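Local coordinates for EF-P arginine 32 rhamnosyl-transferase (Pseudomonas putida KT2440, PDB 5NV8), which is a bacterial rhamnosyltransferase of the EarP family, modelled here with 2'-deoxy-thymidine-beta-L-rhamnose bound in a pocket, at residues S202-E207 with L228-V234; L238-L242 with R255-V260; P246-G250 with Q261-F265. Numbering follows the deposited sequence.

Contact 1. Residues S202-E207 with L228-V234; sequences SLFAYE and LVPQGRV. With TRH (2'-deoxy-thymidine-beta-L-rhamnose), chain B.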
loop_
_atom_site.group_PDB
_atom_site.type_symbol
_atom_site.label_atom_id
_atom_site.label_comp_id
_atom_site.label_asym_id
_atom_site.label_seq_id
_atom_site.Cartn_x
_atom_site.Cartn_y
_atom_site.Cartn_z
ATOM N N SER A 202 -7.772 6.593 -4.699
ATOM C CA SER A 202 -6.455 6.386 -5.283
ATOM C C SER A 202 -6.381 4.974 -5.851
ATOM O O SER A 202 -6.863 4.018 -5.235
ATOM C CB SER A 202 -5.330 6.603 -4.262
ATOM O OG SER A 202 -5.308 5.593 -3.267
ATOM N N LEU A 203 -5.787 4.843 -7.033
ATOM C CA LEU A 203 -5.655 3.543 -7.679
ATOM C C LEU A 203 -4.222 3.363 -8.150
ATOM O O LEU A 203 -3.709 4.172 -8.932
ATOM C CB LEU A 203 -6.634 3.390 -8.848
ATOM C CG LEU A 203 -6.240 2.382 -9.926
ATOM C CD1 LEU A 203 -6.368 0.966 -9.383
ATOM C CD2 LEU A 203 -7.119 2.542 -11.151
ATOM N N PHE A 204 -3.584 2.297 -7.678
ATOM C CA PHE A 204 -2.202 1.971 -8.007
ATOM C C PHE A 204 -2.128 0.454 -8.116
ATOM O O PHE A 204 -2.187 -0.247 -7.097
ATOM C CB PHE A 204 -1.248 2.509 -6.937
ATOM C CG PHE A 204 0.140 1.939 -7.003
ATOM C CD1 PHE A 204 0.980 2.221 -8.070
ATOM C CD2 PHE A 204 0.612 1.134 -5.982
ATOM C CE1 PHE A 204 2.265 1.697 -8.119
ATOM C CE2 PHE A 204 1.891 0.609 -6.022
ATOM C CZ PHE A 204 2.721 0.889 -7.093
ATOM N N ALA A 205 -2.028 -0.056 -9.340
ATOM C CA ALA A 205 -2.113 -1.492 -9.572
ATOM C C ALA A 205 -1.344 -1.841 -10.842
ATOM O O ALA A 205 -0.675 -0.994 -11.441
ATOM C CB ALA A 205 -3.580 -1.934 -9.652
ATOM N N TYR A 206 -1.438 -3.105 -11.244
ATOM C CA TYR A 206 -0.878 -3.578 -12.500
ATOM C C TYR A 206 -1.935 -3.422 -13.596
ATOM O O TYR A 206 -2.869 -2.625 -13.464
ATOM C CB TYR A 206 -0.401 -5.026 -12.348
ATOM C CG TYR A 206 0.415 -5.287 -11.102
ATOM C CD1 TYR A 206 1.781 -5.035 -11.074
ATOM C CD2 TYR A 206 -0.182 -5.790 -9.953
ATOM C CE1 TYR A 206 2.529 -5.276 -9.937
ATOM C CE2 TYR A 206 0.555 -6.031 -8.813
ATOM C CZ TYR A 206 1.908 -5.775 -8.810
ATOM O OH TYR A 206 2.637 -6.015 -7.670
ATOM N N GLU A 207 -1.804 -4.169 -14.688
ATOM C CA GLU A 207 -2.847 -4.199 -15.708
ATOM C C GLU A 207 -3.976 -5.097 -15.227
ATOM O O GLU A 207 -3.769 -6.292 -14.985
ATOM C CB GLU A 207 -2.310 -4.694 -17.050
ATOM C CG GLU A 207 -1.084 -3.968 -17.573
ATOM C CD GLU A 207 0.188 -4.418 -16.897
ATOM O OE1 GLU A 207 0.330 -5.631 -16.640
ATOM O OE2 GLU A 207 1.051 -3.560 -16.618
ATOM N N LEU A 228 -7.470 9.574 -8.379
ATOM C CA LEU A 228 -6.080 10.013 -8.451
ATOM C C LEU A 228 -5.216 8.827 -8.850
ATOM O O LEU A 228 -5.227 7.790 -8.181
ATOM C CB LEU A 228 -5.627 10.603 -7.115
ATOM C CG LEU A 228 -6.434 11.820 -6.648
ATOM C CD1 LEU A 228 -5.949 12.329 -5.294
ATOM C CD2 LEU A 228 -6.424 12.930 -7.678
ATOM N N VAL A 229 -4.468 8.983 -9.940
ATOM C CA VAL A 229 -3.745 7.893 -10.571
ATOM C C VAL A 229 -2.278 8.297 -10.704
ATOM O O VAL A 229 -1.908 9.086 -11.562
ATOM C CB VAL A 229 -4.346 7.553 -11.953
ATOM C CG1 VAL A 229 -3.490 6.523 -12.665
ATOM C CG2 VAL A 229 -5.779 7.064 -11.801
ATOM N N PRO A 230 -1.411 7.763 -9.838
ATOM C CA PRO A 230 0.029 7.980 -10.021
ATOM C C PRO A 230 0.537 7.322 -11.295
ATOM O O PRO A 230 -0.077 6.405 -11.847
ATOM C CB PRO A 230 0.643 7.329 -8.774
ATOM C CG PRO A 230 -0.471 7.311 -7.765
ATOM C CD PRO A 230 -1.720 7.098 -8.567
ATOM N N GLN A 231 1.685 7.809 -11.763
ATOM C CA GLN A 231 2.286 7.287 -12.986
ATOM C C GLN A 231 2.710 5.838 -12.776
ATOM O O GLN A 231 3.481 5.537 -11.859
ATOM C CB GLN A 231 3.481 8.143 -13.398
ATOM N N GLY A 232 2.207 4.945 -13.620
ATOM C CA GLY A 232 2.524 3.539 -13.468
ATOM C C GLY A 232 1.834 2.703 -14.523
ATOM O O GLY A 232 1.317 3.220 -15.515
ATOM N N ARG A 233 1.821 1.393 -14.281
ATOM C CA ARG A 233 1.330 0.362 -15.196
ATOM C C ARG A 233 -0.186 0.400 -15.409
ATOM O O ARG A 233 -0.715 -0.509 -16.065
ATOM C CB ARG A 233 1.754 -1.012 -14.675
ATOM C CG ARG A 233 3.263 -1.224 -14.693
ATOM C CD ARG A 233 3.692 -2.483 -13.951
ATOM N NE ARG A 233 4.186 -3.507 -14.867
ATOM C CZ ARG A 233 3.480 -4.562 -15.257
ATOM N NH1 ARG A 233 2.253 -4.747 -14.790
ATOM N NH2 ARG A 233 4.004 -5.440 -16.100
ATOM N N VAL A 234 -0.903 1.399 -14.900
ATOM C CA VAL A 234 -2.347 1.471 -15.068
ATOM C C VAL A 234 -2.775 2.579 -16.024
ATOM O O VAL A 234 -3.909 2.535 -16.528
ATOM C CB VAL A 234 -3.055 1.634 -13.705
ATOM C CG1 VAL A 234 -2.946 3.066 -13.218
ATOM C CG2 VAL A 234 -4.514 1.193 -13.789
HETATM O O4P TRH B . 3.953 -4.090 -7.343
HETATM P P2 TRH B . 4.882 -3.499 -6.347
HETATM O O3P TRH B . 5.787 -2.320 -6.986
HETATM O O1 TRH B . 5.872 -4.592 -5.700
HETATM C C1 TRH B . 5.766 -5.958 -6.152
HETATM C C2 TRH B . 6.682 -6.877 -5.331
HETATM O O2 TRH B . 7.899 -6.217 -4.981
HETATM C C3 TRH B . 7.061 -8.116 -6.152
HETATM O O3 TRH B . 8.138 -7.789 -7.041
HETATM C C4 TRH B . 5.866 -8.560 -6.970
HETATM O O4 TRH B . 4.761 -8.820 -6.085
HETATM O OPP TRH B . 4.060 -2.806 -5.140
HETATM P P TRH B . 4.811 -2.442 -3.776
HETATM O O1P TRH B . 5.358 -3.623 -3.062
HETATM O O2P TRH B . 3.766 -1.627 -2.856
HETATM O "O5'" TRH B . 5.949 -1.361 -4.132
HETATM C "C5'" TRH B . 5.588 -0.004 -4.379
HETATM C "C4'" TRH B . 6.585 0.892 -3.663
HETATM O "O4'" TRH B . 6.543 2.177 -4.342
HETATM C "C3'" TRH B . 6.072 1.177 -2.266
HETATM O "O3'" TRH B . 7.107 1.803 -1.498
HETATM C "C2'" TRH B . 5.022 2.209 -2.610
HETATM C "C1'" TRH B . 5.978 3.093 -3.373
HETATM N N11 TRH B . 5.345 4.245 -4.051
HETATM C C21 TRH B . 5.865 5.463 -3.857
HETATM O O21 TRH B . 6.839 5.612 -3.121
HETATM N N31 TRH B . 5.309 6.574 -4.484
HETATM C C41 TRH B . 4.208 6.437 -5.321
HETATM O O41 TRH B . 3.734 7.435 -5.862
HETATM C C51 TRH B . 3.666 5.176 -5.529
HETATM C C5A TRH B . 2.567 5.029 -6.365
HETATM C C61 TRH B . 4.233 4.072 -4.897
HETATM O O HOH W 1 -1.016 4.031 -10.457
#
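Two neighbouring parallel strands run side by side and then turn into loops that meet again beyond the sheet. On the strands, Leu203 N donates to Leu228 O at 3.2 Å. Ser202 CA sits 3.4 Å from Leu228 O as a CA-H...O contact. Beyond this pair the backbones part, and a water fills the gap, donating to Leu203 O (3.1 Å) and Pro230 O (2.9 Å). Side chains close the rest. Leu203 takes chi1 t and chi2 p, which brings its CD2 to 3.9 Å from Val234 CG2. The Glu207 side chain starts out sideways but folds back with chi1 m and chi2 p. Its OE2 then lies over one face of the Arg233 guanidinium, in a salt bridge of 2.5 Å to NH1. The same NH1 is 3.6 Å from Tyr206 CB. Tyr206, chi1 m, donates a very short hydrogen bond of 2.4 Å from its OH to O4P of TRH. Phe204, chi1 t, turns one ring face to the TRH methyl C5A, with CD1 at 3.6 Å. Pro230 CB is 3.8 Å from that methyl. Phe204 and Tyr206, just past the first strand, and Pro230, at the end of the second, thus line the ligand pocket. The strands belong to the beta-alpha-beta unit of strand 199-203, helix 211-220 and strand 225-230. Strand 280-284 flanks the first strand and strand 258-263 the second, while Leu275 and Leu274 of helix 268-277 cover Ser202 and Leu228.

Contact 2. Residues L238-L242 with R255-V260; sequences LSQWL and RGALTV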
loop_
_atom_site.group_PDB
_atom_site.type_symbol
_atom_site.label_atom_id
_atom_site.label_comp_id
_atom_site.label_asym_id
_atom_site.label_seq_id
_atom_site.Cartn_x
_atom_site.Cartn_y
_atom_site.Cartn_z
ATOM N N LEU A 238 -6.057 2.937 -18.679
ATOM C CA LEU A 238 -6.817 4.156 -18.424
ATOM C C LEU A 238 -6.993 4.962 -19.702
ATOM O O LEU A 238 -8.078 5.493 -19.970
ATOM C CB LEU A 238 -6.112 4.988 -17.354
ATOM C CG LEU A 238 -6.918 6.022 -16.567
ATOM C CD1 LEU A 238 -7.808 5.346 -15.538
ATOM C CD2 LEU A 238 -5.971 7.003 -15.892
ATOM N N SER A 239 -5.937 5.056 -20.513
ATOM C CA SER A 239 -6.038 5.773 -21.778
ATOM C C SER A 239 -6.929 5.029 -22.764
ATOM O O SER A 239 -7.734 5.648 -23.470
ATOM C CB SER A 239 -4.646 5.996 -22.367
ATOM O OG SER A 239 -3.749 6.486 -21.385
ATOM N N GLN A 240 -6.808 3.699 -22.823
ATOM C CA GLN A 240 -7.651 2.909 -23.715
ATOM C C GLN A 240 -9.126 3.014 -23.355
ATOM O O GLN A 240 -9.982 2.748 -24.206
ATOM C CB GLN A 240 -7.217 1.442 -23.692
ATOM C CG GLN A 240 -5.738 1.215 -23.957
ATOM C CD GLN A 240 -5.259 -0.141 -23.464
ATOM O OE1 GLN A 240 -6.024 -1.104 -23.419
ATOM N NE2 GLN A 240 -3.987 -0.218 -23.088
ATOM N N TRP A 241 -9.445 3.391 -22.114
ATOM C CA TRP A 241 -10.840 3.551 -21.723
ATOM C C TRP A 241 -11.378 4.922 -22.118
ATOM O O TRP A 241 -12.496 5.025 -22.633
ATOM C CB TRP A 241 -10.993 3.332 -20.216
ATOM C CG TRP A 241 -12.412 3.446 -19.748
ATOM C CD1 TRP A 241 -13.378 2.484 -19.813
ATOM C CD2 TRP A 241 -13.030 4.595 -19.156
ATOM N NE1 TRP A 241 -14.556 2.960 -19.294
ATOM C CE2 TRP A 241 -14.370 4.254 -18.884
ATOM C CE3 TRP A 241 -12.579 5.878 -18.827
ATOM C CZ2 TRP A 241 -15.264 5.148 -18.296
ATOM C CZ3 TRP A 241 -13.469 6.765 -18.245
ATOM C CH2 TRP A 241 -14.796 6.396 -17.987
ATOM N N LEU A 242 -10.599 5.982 -21.884
ATOM C CA LEU A 242 -11.049 7.319 -22.251
ATOM C C LEU A 242 -11.059 7.516 -23.762
ATOM O O LEU A 242 -11.871 8.292 -24.277
ATOM C CB LEU A 242 -10.169 8.372 -21.579
ATOM C CG LEU A 242 -10.332 8.482 -20.062
ATOM C CD1 LEU A 242 -9.035 8.938 -19.419
ATOM C CD2 LEU A 242 -11.472 9.426 -19.705
ATOM N N ARG A 255 -15.584 12.244 -17.204
ATOM C CA ARG A 255 -16.613 11.538 -17.968
ATOM C C ARG A 255 -17.768 11.243 -17.023
ATOM O O ARG A 255 -17.656 10.367 -16.160
ATOM C CB ARG A 255 -16.078 10.246 -18.583
ATOM C CG ARG A 255 -14.978 10.449 -19.591
ATOM C CD ARG A 255 -15.542 10.879 -20.935
ATOM N NE ARG A 255 -14.557 10.697 -21.992
ATOM C CZ ARG A 255 -13.525 11.508 -22.200
ATOM N NH1 ARG A 255 -13.338 12.571 -21.427
ATOM N NH2 ARG A 255 -12.680 11.253 -23.184
ATOM N N GLY A 256 -18.873 11.969 -17.184
ATOM C CA GLY A 256 -20.024 11.788 -16.322
ATOM C C GLY A 256 -19.748 12.149 -14.875
ATOM O O GLY A 256 -19.475 13.308 -14.555
ATOM N N ALA A 257 -19.826 11.161 -13.989
ATOM C CA ALA A 257 -19.572 11.370 -12.570
ATOM C C ALA A 257 -18.114 11.158 -12.188
ATOM O O ALA A 257 -17.732 11.480 -11.058
ATOM C CB ALA A 257 -20.454 10.439 -11.730
ATOM N N LEU A 258 -17.297 10.632 -13.093
ATOM C CA LEU A 258 -15.911 10.290 -12.801
ATOM C C LEU A 258 -14.985 11.333 -13.410
ATOM O O LEU A 258 -15.099 11.657 -14.597
ATOM C CB LEU A 258 -15.575 8.894 -13.338
ATOM C CG LEU A 258 -14.185 8.281 -13.107
ATOM C CD1 LEU A 258 -13.189 8.646 -14.207
ATOM C CD2 LEU A 258 -13.640 8.660 -11.736
ATOM N N THR A 259 -14.068 11.849 -12.598
ATOM C CA THR A 259 -13.009 12.739 -13.061
ATOM C C THR A 259 -11.676 12.044 -12.815
ATOM O O THR A 259 -11.327 11.747 -11.667
ATOM C CB THR A 259 -13.063 14.094 -12.347
ATOM O OG1 THR A 259 -14.133 14.878 -12.888
ATOM C CG2 THR A 259 -11.763 14.845 -12.540
ATOM N N VAL A 260 -10.946 11.766 -13.889
ATOM C CA VAL A 260 -9.698 11.014 -13.829
ATOM C C VAL A 260 -8.537 11.997 -13.781
ATOM O O VAL A 260 -8.567 13.038 -14.444
ATOM C CB VAL A 260 -9.584 10.048 -15.028
ATOM C CG1 VAL A 260 -9.054 10.750 -16.280
ATOM C CG2 VAL A 260 -8.717 8.862 -14.668
#
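Val260 is at the apolar centre and meets two leucines of the helix. Its CG2 is 3.5 Å from Leu238 CD2, and its CG1 is 3.6 Å from Leu242 CD1. This is helix-on-sheet packing in an alpha/beta domain of Rossmann type: helix 235-242 lies against one face of the mixed sheet. The short axes of 238-242 and 258-260 approach to 11.8 Å at an angle of 131°, so helix and strand run obliquely antiparallel. Leu238 and Leu242 are one helical turn apart and both point toward the strand. On the sheet, Leu258 and Val260 point to the helix. Further out, the Trp241 indole reaches over from the helix. Its CH2 is 4.1 Å from Arg255 CB, and its CZ3 is 4.5 Å from Leu258 CD1. Its NE1 is hydrogen-bonded to Asp216 OD1 of helix 211-220. Arg255 forms the polar edge. Its guanidinium lays one face over Leu242 CD2, and NH2 donates to Leu242 O at 3.3 Å, at the end of the helix. NH2 also makes a salt bridge with Glu244. Arg255 opens the type II' turn that links strands 252-255 and 258-263 as a hairpin. Two backbone bonds close this turn: Arg255 N to Leu258 O at 2.7 Å, and Leu258 N to Arg255 O at 3.1 Å.

Contact 3. Residues P246-G250 with Q261-F265; sequences PLHVG and QVLPF. With TRH (2'-deoxy-thymidine-beta-L-rhamnose), chain B.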
loop_
_atom_site.group_PDB
_atom_site.type_symbol
_atom_site.label_atom_id
_atom_site.label_comp_id
_atom_site.label_asym_id
_atom_site.label_seq_id
_atom_site.Cartn_x
_atom_site.Cartn_y
_atom_site.Cartn_z
ATOM N N PRO A 246 -2.505 9.945 -25.606
ATOM C CA PRO A 246 -1.763 9.444 -24.442
ATOM C C PRO A 246 -1.889 10.383 -23.252
ATOM O O PRO A 246 -1.900 11.608 -23.397
ATOM C CB PRO A 246 -0.317 9.366 -24.947
ATOM C CG PRO A 246 -0.425 9.336 -26.437
ATOM C CD PRO A 246 -1.630 10.161 -26.769
ATOM N N LEU A 247 -1.986 9.793 -22.065
ATOM C CA LEU A 247 -2.110 10.537 -20.820
ATOM C C LEU A 247 -0.795 10.489 -20.057
ATOM O O LEU A 247 -0.224 9.412 -19.861
ATOM C CB LEU A 247 -3.237 9.978 -19.950
ATOM C CG LEU A 247 -4.657 10.217 -20.453
ATOM C CD1 LEU A 247 -5.637 10.090 -19.305
ATOM C CD2 LEU A 247 -4.750 11.588 -21.090
ATOM N N HIS A 248 -0.322 11.658 -19.633
ATOM C CA HIS A 248 0.858 11.733 -18.784
ATOM C C HIS A 248 0.589 12.647 -17.596
ATOM O O HIS A 248 -0.548 13.082 -17.385
ATOM C CB HIS A 248 2.072 12.214 -19.582
ATOM C CG HIS A 248 2.098 11.717 -20.995
ATOM N ND1 HIS A 248 1.860 12.535 -22.077
ATOM C CD2 HIS A 248 2.330 10.483 -21.499
ATOM C CE1 HIS A 248 1.946 11.827 -23.189
ATOM N NE2 HIS A 248 2.231 10.578 -22.867
ATOM N N VAL A 249 1.636 12.943 -16.822
ATOM C CA VAL A 249 1.471 13.666 -15.567
ATOM C C VAL A 249 0.862 15.035 -15.829
ATOM O O VAL A 249 1.345 15.800 -16.673
ATOM C CB VAL A 249 2.823 13.782 -14.847
ATOM C CG1 VAL A 249 2.755 14.827 -13.743
ATOM C CG2 VAL A 249 3.243 12.429 -14.298
ATOM N N GLY A 250 -0.214 15.346 -15.102
ATOM C CA GLY A 250 -0.886 16.625 -15.177
ATOM C C GLY A 250 -2.282 16.553 -15.764
ATOM O O GLY A 250 -3.140 17.369 -15.401
ATOM N N GLN A 261 -7.521 11.682 -12.977
ATOM C CA GLN A 261 -6.362 12.557 -12.837
ATOM C C GLN A 261 -5.097 11.725 -12.700
ATOM O O GLN A 261 -5.064 10.763 -11.928
ATOM C CB GLN A 261 -6.499 13.496 -11.631
ATOM C CG GLN A 261 -5.433 14.588 -11.602
ATOM C CD GLN A 261 -5.708 15.674 -10.574
ATOM O OE1 GLN A 261 -6.482 15.482 -9.636
ATOM N NE2 GLN A 261 -5.067 16.825 -10.748
ATOM N N VAL A 262 -4.059 12.117 -13.438
ATOM C CA VAL A 262 -2.780 11.414 -13.461
ATOM C C VAL A 262 -1.801 12.135 -12.544
ATOM O O VAL A 262 -1.574 13.343 -12.691
ATOM C CB VAL A 262 -2.223 11.321 -14.890
ATOM C CG1 VAL A 262 -1.134 10.262 -14.965
ATOM C CG2 VAL A 262 -3.341 11.016 -15.878
ATOM N N LEU A 263 -1.215 11.397 -11.608
ATOM C CA LEU A 263 -0.269 11.922 -10.636
ATOM C C LEU A 263 1.160 11.514 -10.982
ATOM O O LEU A 263 1.386 10.515 -11.673
ATOM C CB LEU A 263 -0.611 11.421 -9.225
ATOM C CG LEU A 263 -1.884 11.954 -8.566
ATOM C CD1 LEU A 263 -1.981 11.460 -7.135
ATOM C CD2 LEU A 263 -1.921 13.476 -8.616
ATOM N N PRO A 264 2.150 12.271 -10.529
ATOM C CA PRO A 264 3.545 11.850 -10.680
ATOM C C PRO A 264 3.930 10.882 -9.565
ATOM O O PRO A 264 3.155 10.605 -8.651
ATOM C CB PRO A 264 4.318 13.165 -10.574
ATOM C CG PRO A 264 3.480 14.000 -9.666
ATOM C CD PRO A 264 2.043 13.628 -9.962
ATOM N N PHE A 265 5.152 10.365 -9.658
ATOM C CA PHE A 265 5.716 9.495 -8.626
ATOM C C PHE A 265 6.425 10.381 -7.609
ATOM O O PHE A 265 7.555 10.822 -7.832
ATOM C CB PHE A 265 6.663 8.471 -9.242
ATOM C CG PHE A 265 6.721 7.168 -8.491
ATOM C CD1 PHE A 265 5.810 6.159 -8.758
ATOM C CD2 PHE A 265 7.688 6.953 -7.521
ATOM C CE1 PHE A 265 5.860 4.961 -8.071
ATOM C CE2 PHE A 265 7.744 5.757 -6.831
ATOM C CZ PHE A 265 6.827 4.760 -7.106
HETATM O O4P TRH B . 3.953 -4.090 -7.343
HETATM P P2 TRH B . 4.882 -3.499 -6.347
HETATM O O3P TRH B . 5.787 -2.320 -6.986
HETATM O O1 TRH B . 5.872 -4.592 -5.700
HETATM C C1 TRH B . 5.766 -5.958 -6.152
HETATM C C2 TRH B . 6.682 -6.877 -5.331
HETATM O O2 TRH B . 7.899 -6.217 -4.981
HETATM C C3 TRH B . 7.061 -8.116 -6.152
HETATM O O3 TRH B . 8.138 -7.789 -7.041
HETATM C C4 TRH B . 5.866 -8.560 -6.970
HETATM O O4 TRH B . 4.761 -8.820 -6.085
HETATM O OPP TRH B . 4.060 -2.806 -5.140
HETATM P P TRH B . 4.811 -2.442 -3.776
HETATM O O1P TRH B . 5.358 -3.623 -3.062
HETATM O O2P TRH B . 3.766 -1.627 -2.856
HETATM O "O5'" TRH B . 5.949 -1.361 -4.132
HETATM C "C5'" TRH B . 5.588 -0.004 -4.379
HETATM C "C4'" TRH B . 6.585 0.892 -3.663
HETATM O "O4'" TRH B . 6.543 2.177 -4.342
HETATM C "C3'" TRH B . 6.072 1.177 -2.266
HETATM O "O3'" TRH B . 7.107 1.803 -1.498
HETATM C "C2'" TRH B . 5.022 2.209 -2.610
HETATM C "C1'" TRH B . 5.978 3.093 -3.373
HETATM N N11 TRH B . 5.345 4.245 -4.051
HETATM C C21 TRH B . 5.865 5.463 -3.857
HETATM O O21 TRH B . 6.839 5.612 -3.121
HETATM N N31 TRH B . 5.309 6.574 -4.484
HETATM C C41 TRH B . 4.208 6.437 -5.321
HETATM O O41 TRH B . 3.734 7.435 -5.862
HETATM C C51 TRH B . 3.666 5.176 -5.529
HETATM C C5A TRH B . 2.567 5.029 -6.365
HETATM C C61 TRH B . 4.233 4.072 -4.897
#
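Segment 246-250 is a loop that runs past the end of strand 258-263. Leu247 points toward the strand, and its CB is 4.2 Å from Val262 CG2. The side chain of Leu247 also packs on Val235, Ser239 and Leu242 of helix 235-242. The CA-to-CB bond of His248 points away from the strand, but its backbone O lies 3.5 Å from Val262 CB. Val249 comes next and covers the strand's exit: CG2 is 3.7 Å from Leu263 O, and CG1 is 3.9 Å from Pro264 CB. Gly250 N then donates a weak hydrogen bond of 3.4 Å to Val262 O. At its backbone angles (113/-30) a CB would press against Val249 O. Past Pro264 the chain reaches the ligand. Phe265 lays one ring face over N31 of TRH, its CE1 is 3.4 Å from TRH C51, and it stacks with Tyr28. A pocket formed by the loops that follow the carboxyl ends of the strands is typical of Rossmann-type domains, as in GT-B glycosyltransferases.

Overall arrangement
All three contacts belong to one alpha/beta domain and lie on the same side of the chain's centre. Contact 1 closes before the others open; contacts 2 and 3 alternate along the chain and share strand 258-263. The centres of contacts 1 and 3 are about 10 Å apart, and contact 2 is about 13 Å from each. Strands 225-230 and 258-263 are sheet neighbours, and the backbone of Val229 in contact 1 pairs with Gln261 and Leu263 in contact 3, probably by hydrogen bonds. Helix 235-242 follows strand 225-230 and joins contact 2 to both: Leu238 packs on Val229, and Leu242 on Leu247. Contacts 1 and 3 both touch TRH, whereas contact 2 lies farther out in the packing of helix on sheet.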